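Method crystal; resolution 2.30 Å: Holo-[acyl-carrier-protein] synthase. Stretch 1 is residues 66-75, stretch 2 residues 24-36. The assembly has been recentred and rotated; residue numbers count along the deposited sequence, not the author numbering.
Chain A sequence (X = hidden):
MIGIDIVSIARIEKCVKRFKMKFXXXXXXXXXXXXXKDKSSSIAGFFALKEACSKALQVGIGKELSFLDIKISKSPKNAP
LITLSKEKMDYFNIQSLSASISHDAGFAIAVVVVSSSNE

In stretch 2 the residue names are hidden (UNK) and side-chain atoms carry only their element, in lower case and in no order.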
ATOM      1  N   SER A  66       4.404   1.417 -21.877  1.00 56.80           N
ATOM      2  CA  SER A  66       4.184   2.846 -21.859  1.00 54.66           C
ATOM      3  C   SER A  66       3.067   3.163 -20.873  1.00 45.43           C
ATOM      4  O   SER A  66       2.234   2.323 -20.584  1.00 41.79           O
ATOM      5  CB  SER A  66       3.757   3.332 -23.251  1.00 56.28           C
ATOM      6  OG  SER A  66       3.608   4.745 -23.250  1.00 62.48           O
ATOM      7  N   PHE A  67       3.069   4.388 -20.379  1.00 42.96           N
ATOM      8  CA  PHE A  67       1.934   4.948 -19.690  1.00 48.66           C
ATOM      9  C   PHE A  67       0.646   4.719 -20.479  1.00 50.14           C
ATOM     10  O   PHE A  67      -0.355   4.297 -19.914  1.00 53.63           O
ATOM     11  CB  PHE A  67       2.134   6.454 -19.500  1.00 51.03           C
ATOM     12  CG  PHE A  67       3.050   6.828 -18.366  1.00 54.57           C
ATOM     13  CD1 PHE A  67       2.814   6.357 -17.065  1.00 57.21           C
ATOM     14  CD2 PHE A  67       4.107   7.703 -18.569  1.00 56.92           C
ATOM     15  CE1 PHE A  67       3.632   6.728 -16.018  1.00 54.27           C
ATOM     16  CE2 PHE A  67       4.936   8.073 -17.517  1.00 54.30           C
ATOM     17  CZ  PHE A  67       4.694   7.585 -16.243  1.00 56.14           C
ATOM     18  N   LEU A  68       0.672   4.956 -21.790  1.00 52.19           N
ATOM     19  CA  LEU A  68      -0.559   4.843 -22.591  1.00 52.36           C
ATOM     20  C   LEU A  68      -0.943   3.403 -22.914  1.00 54.43           C
ATOM     21  O   LEU A  68      -2.045   3.153 -23.415  1.00 55.79           O
ATOM     22  CB  LEU A  68      -0.466   5.667 -23.864  1.00 54.05           C
ATOM     23  CG  LEU A  68      -0.398   7.179 -23.617  1.00 57.77           C
ATOM     24  CD1 LEU A  68      -0.098   7.903 -24.927  1.00 56.42           C
ATOM     25  CD2 LEU A  68      -1.692   7.691 -22.994  1.00 54.84           C
ATOM     26  N   ASP A  69      -0.076   2.443 -22.599  1.00 52.71           N
ATOM     27  CA  ASP A  69      -0.481   1.029 -22.681  1.00 55.12           C
ATOM     28  C   ASP A  69      -1.413   0.634 -21.526  1.00 54.50           C
ATOM     29  O   ASP A  69      -2.033  -0.441 -21.564  1.00 50.38           O
ATOM     30  CB  ASP A  69       0.733   0.107 -22.683  1.00 61.29           C
ATOM     31  CG  ASP A  69       1.612   0.294 -23.911  1.00 66.22           C
ATOM     32  OD1 ASP A  69       1.058   0.310 -25.029  1.00 67.81           O
ATOM     33  OD2 ASP A  69       2.853   0.416 -23.749  1.00 67.02           O
ATOM     34  N   ILE A  70      -1.495   1.481 -20.493  1.00 48.94           N
ATOM     35  CA  ILE A  70      -2.291   1.162 -19.317  1.00 47.61           C
ATOM     36  C   ILE A  70      -3.546   2.022 -19.362  1.00 47.06           C
ATOM     37  O   ILE A  70      -3.461   3.268 -19.297  1.00 46.22           O
ATOM     38  CB  ILE A  70      -1.523   1.438 -18.012  1.00 45.60           C
ATOM     39  CG1 ILE A  70      -0.181   0.690 -17.987  1.00 46.66           C
ATOM     40  CG2 ILE A  70      -2.352   1.019 -16.814  1.00 45.50           C
ATOM     41  CD1 ILE A  70       0.883   1.431 -17.207  1.00 44.20           C
ATOM     42  N   LYS A  71      -4.695   1.368 -19.495  1.00 46.55           N
ATOM     43  CA  LYS A  71      -5.971   2.080 -19.518  1.00 53.98           C
ATOM     44  C   LYS A  71      -6.651   1.984 -18.160  1.00 51.09           C
ATOM     45  O   LYS A  71      -6.958   0.887 -17.714  1.00 48.06           O
ATOM     46  CB  LYS A  71      -6.894   1.507 -20.593  1.00 61.72           C
ATOM     47  CG  LYS A  71      -8.288   2.144 -20.631  1.00 73.19           C
ATOM     48  CD  LYS A  71      -9.156   1.517 -21.725  1.00 82.31           C
ATOM     49  CE  LYS A  71     -10.592   1.241 -21.282  1.00 83.47           C
ATOM     50  NZ  LYS A  71     -11.131   0.021 -21.958  1.00 83.53           N
ATOM     51  N   ILE A  72      -6.877   3.129 -17.514  1.00 48.61           N
ATOM     52  CA  ILE A  72      -7.696   3.201 -16.305  1.00 49.34           C
ATOM     53  C   ILE A  72      -9.128   3.634 -16.670  1.00 51.61           C
ATOM     54  O   ILE A  72      -9.309   4.571 -17.441  1.00 55.35           O
ATOM     55  CB  ILE A  72      -7.154   4.235 -15.291  1.00 47.10           C
ATOM     56  CG1 ILE A  72      -5.682   3.962 -14.936  1.00 46.67           C
ATOM     57  CG2 ILE A  72      -8.014   4.226 -14.021  1.00 44.56           C
ATOM     58  CD1 ILE A  72      -4.969   5.206 -14.447  1.00 46.78           C
ATOM     59  N   SER A  73     -10.123   2.951 -16.107  1.00 53.04           N
ATOM     60  CA  SER A  73     -11.530   3.348 -16.179  1.00 53.80           C
ATOM     61  C   SER A  73     -12.185   3.160 -14.810  1.00 56.24           C
ATOM     62  O   SER A  73     -11.557   2.647 -13.878  1.00 53.84           O
ATOM     63  CB  SER A  73     -12.276   2.522 -17.228  1.00 54.71           C
ATOM     64  OG  SER A  73     -12.183   1.129 -16.965  1.00 58.73           O
ATOM     65  N   LYS A  74     -13.447   3.576 -14.702  1.00 55.55           N
ATOM     66  CA  LYS A  74     -14.183   3.546 -13.444  1.00 54.81           C
ATOM     67  C   LYS A  74     -15.435   2.683 -13.533  1.00 56.90           C
ATOM     68  O   LYS A  74     -16.138   2.698 -14.540  1.00 57.07           O
ATOM     69  CB  LYS A  74     -14.613   4.955 -13.045  1.00 54.67           C
ATOM     70  CG  LYS A  74     -13.498   5.923 -12.681  1.00 57.98           C
ATOM     71  CD  LYS A  74     -12.552   5.377 -11.609  1.00 59.70           C
ATOM     72  CE  LYS A  74     -12.065   6.459 -10.660  1.00 61.36           C
ATOM     73  NZ  LYS A  74     -12.251   7.840 -11.194  1.00 67.40           N
ATOM     74  N   SER A  75     -15.717   1.950 -12.457  1.00 58.71           N
ATOM     75  CA  SER A  75     -16.952   1.198 -12.322  1.00 56.64           C
ATOM     76  C   SER A  75     -18.100   2.189 -12.105  1.00 56.32           C
ATOM     77  O   SER A  75     -17.865   3.383 -11.877  1.00 55.94           O
ATOM     78  CB  SER A  75     -16.852   0.223 -11.139  1.00 60.39           C
ATOM     79  OG  SER A  75     -17.083   0.888  -9.902  1.00 63.19           O
ATOM     80  N   UNK A  24       0.347  16.111 -19.137  1.00 61.55           N
ATOM     81  CA  UNK A  24      -0.823  15.256 -18.985  1.00 57.05           C
ATOM     82  C   UNK A  24      -0.964  14.242 -20.084  1.00 54.80           C
ATOM     83  O   UNK A  24      -1.296  13.082 -19.833  1.00 53.41           O
ATOM     84  c   UNK A  24      -2.405  15.590 -16.507  1.00 56.13           C
ATOM     85  c   UNK A  24      -2.109  16.075 -18.949  1.00 58.26           C
ATOM     86  c   UNK A  24      -3.976  17.125 -17.749  1.00 60.30           C
ATOM     87  c   UNK A  24      -2.538  16.635 -17.607  1.00 60.23           C
ATOM     88  N   UNK A  25      -0.722  14.679 -21.312  1.00 57.54           N
ATOM     89  CA  UNK A  25      -1.056  13.856 -22.465  1.00 59.32           C
ATOM     90  C   UNK A  25      -0.034  12.776 -22.728  1.00 54.88           C
ATOM     91  O   UNK A  25      -0.310  11.838 -23.459  1.00 58.03           O
ATOM     92  c   UNK A  25      -2.611  15.536 -23.507  1.00 66.10           C
ATOM     93  c   UNK A  25      -2.820  16.625 -24.544  1.00 72.19           C
ATOM     94  o   UNK A  25      -2.032  16.713 -25.513  1.00 70.80           O
ATOM     95  o   UNK A  25      -3.786  17.405 -24.373  1.00 70.05           O
ATOM     96  c   UNK A  25      -1.319  14.742 -23.681  1.00 63.67           C
ATOM     97  N   UNK A  26       1.124  12.885 -22.087  1.00 63.00           N
ATOM     98  CA  UNK A  26       2.102  11.791 -22.038  1.00 66.12           C
ATOM     99  C   UNK A  26       1.581  10.572 -21.275  1.00 59.30           C
ATOM    100  O   UNK A  26       1.768   9.451 -21.728  1.00 58.88           O
ATOM    101  c   UNK A  26       5.345  13.909 -21.592  1.00 96.97           C
ATOM    102  n   UNK A  26       7.251  15.880 -20.725  1.00110.09           N
ATOM    103  n   UNK A  26       7.545  16.573 -22.894  1.00108.81           N
ATOM    104  c   UNK A  26       4.288  13.114 -22.358  1.00 85.60           C
ATOM    105  c   UNK A  26       3.432  12.258 -21.424  1.00 76.46           C
ATOM    106  c   UNK A  26       6.953  15.766 -22.018  1.00108.16           C
ATOM    107  n   UNK A  26       6.070  14.858 -22.448  1.00105.39           N
ATOM    108  N   UNK A  27       0.924  10.759 -20.131  1.00 55.78           N
ATOM    109  CA  UNK A  27       0.453   9.569 -19.380  1.00 53.59           C
ATOM    110  C   UNK A  27      -1.049   9.326 -19.332  1.00 51.50           C
ATOM    111  O   UNK A  27      -1.484   8.198 -19.044  1.00 53.95           O
ATOM    112  c   UNK A  27      -0.920  11.093 -15.151  1.00 51.75           C
ATOM    113  c   UNK A  27       1.066   9.498 -17.963  1.00 52.24           C
ATOM    114  c   UNK A  27       0.528  12.738 -16.108  1.00 52.29           C
ATOM    115  c   UNK A  27      -0.440  12.387 -15.183  1.00 50.07           C
ATOM    116  c   UNK A  27       1.024  11.799 -16.998  1.00 50.32           C
ATOM    117  c   UNK A  27      -0.434  10.160 -16.055  1.00 54.69           C
ATOM    118  c   UNK A  27       0.534  10.513 -17.001  1.00 52.48           C
ATOM    119  N   UNK A  28      -1.852  10.341 -19.646  1.00 52.31           N
ATOM    120  CA  UNK A  28      -3.312  10.166 -19.649  1.00 48.52           C
ATOM    121  C   UNK A  28      -3.888  10.260 -21.051  1.00 48.36           C
ATOM    122  O   UNK A  28      -3.667  11.233 -21.763  1.00 45.58           O
ATOM    123  c   UNK A  28      -4.489  11.952 -16.368  1.00 47.03           C
ATOM    124  c   UNK A  28      -3.835   9.575 -16.778  1.00 42.66           C
ATOM    125  c   UNK A  28      -3.645  11.023 -17.222  1.00 46.11           C
ATOM    126  c   UNK A  28      -3.982  11.185 -18.714  1.00 47.84           C
ATOM    127  N   UNK A  29      -4.635   9.232 -21.433  1.00 49.16           N
ATOM    128  CA  UNK A  29      -5.515   9.287 -22.590  1.00 48.19           C
ATOM    129  C   UNK A  29      -6.684  10.236 -22.321  1.00 49.51           C
ATOM    130  O   UNK A  29      -7.050  10.415 -21.166  1.00 47.81           O
ATOM    131  c   UNK A  29      -6.130   7.911 -22.820  1.00 51.86           C
ATOM    132  o   UNK A  29      -7.161   7.691 -21.847  1.00 53.96           O
ATOM    133  N   UNK A  30      -7.325  10.779 -23.390  1.00 49.02           N
ATOM    134  CA  UNK A  30      -8.467  11.705 -23.267  1.00 44.43           C
ATOM    135  C   UNK A  30      -9.574  11.269 -22.307  1.00 40.72           C
ATOM    136  O   UNK A  30     -10.037  12.088 -21.525  1.00 42.39           O
ATOM    137  c   UNK A  30      -9.001  11.777 -24.704  1.00 47.71           C
ATOM    138  c   UNK A  30      -6.917  10.643 -24.807  1.00 51.36           C
ATOM    139  c   UNK A  30      -7.759  11.686 -25.523  1.00 48.85           C
ATOM    140  N   UNK A  31      -9.976  10.005 -22.365  1.00 38.50           N
ATOM    141  CA  UNK A  31     -11.010   9.495 -21.508  1.00 42.53           C
ATOM    142  C   UNK A  31     -10.550   9.510 -20.043  1.00 47.91           C
ATOM    143  O   UNK A  31     -11.344   9.826 -19.156  1.00 51.77           O
ATOM    144  c   UNK A  31     -11.434   8.082 -21.944  1.00 44.91           C
ATOM    145  o   UNK A  31     -10.378   7.147 -21.833  1.00 47.89           O
ATOM    146  N   UNK A  32      -9.266   9.223 -19.804  1.00 46.38           N
ATOM    147  CA  UNK A  32      -8.694   9.265 -18.452  1.00 44.77           C
ATOM    148  C   UNK A  32      -8.591  10.699 -17.977  1.00 45.46           C
ATOM    149  O   UNK A  32      -8.747  10.990 -16.775  1.00 44.92           O
ATOM    150  o   UNK A  32      -5.162   7.043 -19.075  1.00 47.16           O
ATOM    151  c   UNK A  32      -6.190   6.373 -18.998  1.00 47.63           C
ATOM    152  c   UNK A  32      -7.342   8.562 -18.416  1.00 41.87           C
ATOM    153  c   UNK A  32      -7.498   7.078 -18.679  1.00 43.60           C
ATOM    154  o   UNK A  32      -6.197   5.134 -19.175  1.00 55.93           O
ATOM    155  N   UNK A  33      -8.357  11.602 -18.919  1.00 42.66           N
ATOM    156  CA  UNK A  33      -8.393  13.049 -18.615  1.00 45.96           C
ATOM    157  C   UNK A  33      -9.821  13.485 -18.223  1.00 47.19           C
ATOM    158  O   UNK A  33     -10.005  14.384 -17.401  1.00 44.20           O
ATOM    159  c   UNK A  33      -8.073  15.372 -19.552  1.00 42.39           C
ATOM    160  c   UNK A  33      -7.883  13.895 -19.810  1.00 44.34           C
ATOM    161  c   UNK A  33      -6.383  13.618 -20.041  1.00 47.42           C
ATOM    162  c   UNK A  33      -5.741  14.430 -21.155  1.00 46.90           C
ATOM    163  N   UNK A  34     -10.832  12.843 -18.796  1.00 45.31           N
ATOM    164  CA  UNK A  34     -12.188  13.204 -18.443  1.00 47.86           C
ATOM    165  C   UNK A  34     -12.409  12.770 -16.992  1.00 46.41           C
ATOM    166  O   UNK A  34     -12.822  13.577 -16.175  1.00 47.17           O
ATOM    167  c   UNK A  34     -13.071  13.313 -20.780  1.00 43.99           C
ATOM    168  c   UNK A  34     -14.639  12.807 -18.892  1.00 47.70           C
ATOM    169  c   UNK A  34     -13.221  12.626 -19.427  1.00 47.13           C
ATOM    170  N   UNK A  35     -12.032  11.535 -16.671  1.00 46.53           N
ATOM    171  CA  UNK A  35     -12.150  10.998 -15.299  1.00 45.65           C
ATOM    172  C   UNK A  35     -11.557  11.862 -14.173  1.00 45.28           C
ATOM    173  O   UNK A  35     -12.160  11.952 -13.110  1.00 52.67           O
ATOM    174  c   UNK A  35     -11.688   7.204 -16.018  1.00 38.96           C
ATOM    175  c   UNK A  35     -12.329   8.590 -16.107  1.00 43.04           C
ATOM    176  c   UNK A  35     -11.568   9.588 -15.233  1.00 42.40           C
ATOM    177  c   UNK A  35     -13.822   8.571 -15.741  1.00 39.03           C
ATOM    178  N   UNK A  36     -10.429  12.523 -14.408  1.00 43.68           N
ATOM    179  CA  UNK A  36      -9.753  13.309 -13.357  1.00 43.50           C
ATOM    180  C   UNK A  36     -10.248  14.718 -13.195  1.00 46.81           C
ATOM    181  O   UNK A  36      -9.875  15.401 -12.217  1.00 44.67           O
ATOM    182  s   UNK A  36      -7.520  11.693 -13.705  1.00 49.20           S
ATOM    183  c   UNK A  36      -8.234  13.351 -13.595  1.00 44.49           C
TER

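Position 24 carries four carbons forked at the second, beyond reach of stretch 1: Leu24, a buried apolar residue on the helix that enters from earlier in the chain. At position 25, three carbons end in two oxygens and CB points away from stretch 1. This is Glu25, whose charge suits an exposed site. Position 26 has three carbons, a nitrogen, and a carbon bearing two more nitrogens, the guanidinium of Arg26. Its long chain leads away into solvent, leaving the backbone to make contact: its O lies 3.7 Å from Leu68 CG.

Position 27 shows one carbon and a six-carbon ring without oxygen, hence Phe27. Its CB sits over the face of the Phe67 ring, 3.4 Å from Phe67 CG and 3.7 Å from the ring centroid. The two rings meet edge-to-face, the edge of Phe27 toward the face of Phe67, with centroids 5.8 Å apart and planes at 60°. Position 28, four carbons forked at the second, is Leu28, buried as its apolar chain suits; its backbone C lies 3.9 Å from Leu68 CD2.

A single carbon and one oxygen at position 29 give Ser29, a small polar residue well suited to the N-cap position. Position 30 has three carbons closing onto the backbone N: Pro30, at home in a helix's first turn, where its missing N-H costs no helical bond. Position 31, again one carbon and one oxygen, is the exposed Ser31.

Position 32 has three carbons, the third carrying two oxygens, and points toward the strand. It is Glu32. Its OE2 accepts a hydrogen bond from Ile72 N at 2.7 Å, while OE1 accepts one from Ser29 N at 3.3 Å, so a buried carboxylate is well supplied with donors.

Position 33 has four carbons forked at the first, one arm two carbons long: Ile33, out of reach. Position 34, one carbon carrying two, is Val34, likewise remote and exposed. Position 35, four carbons forked at the second, is Leu35; its CD1 packs 3.8 Å from Ile72 O and 4.0 Å from Lys74 CG, the aliphatic part of a lysine. Position 36, one carbon and one sulfur, is Cys36, buried but not touching stretch 1.

The contact thus has an aromatic end, where Phe67 meets Phe27 and Leu68 covers the turn, and a helix–strand end. There the axes run at 40° and approach to 8.4 Å, a gap that Glu32 and Leu35 bridge, one by a hydrogen bond and the other by packing.

Stretch 2 (24-36) LERFLSPSEIVLC
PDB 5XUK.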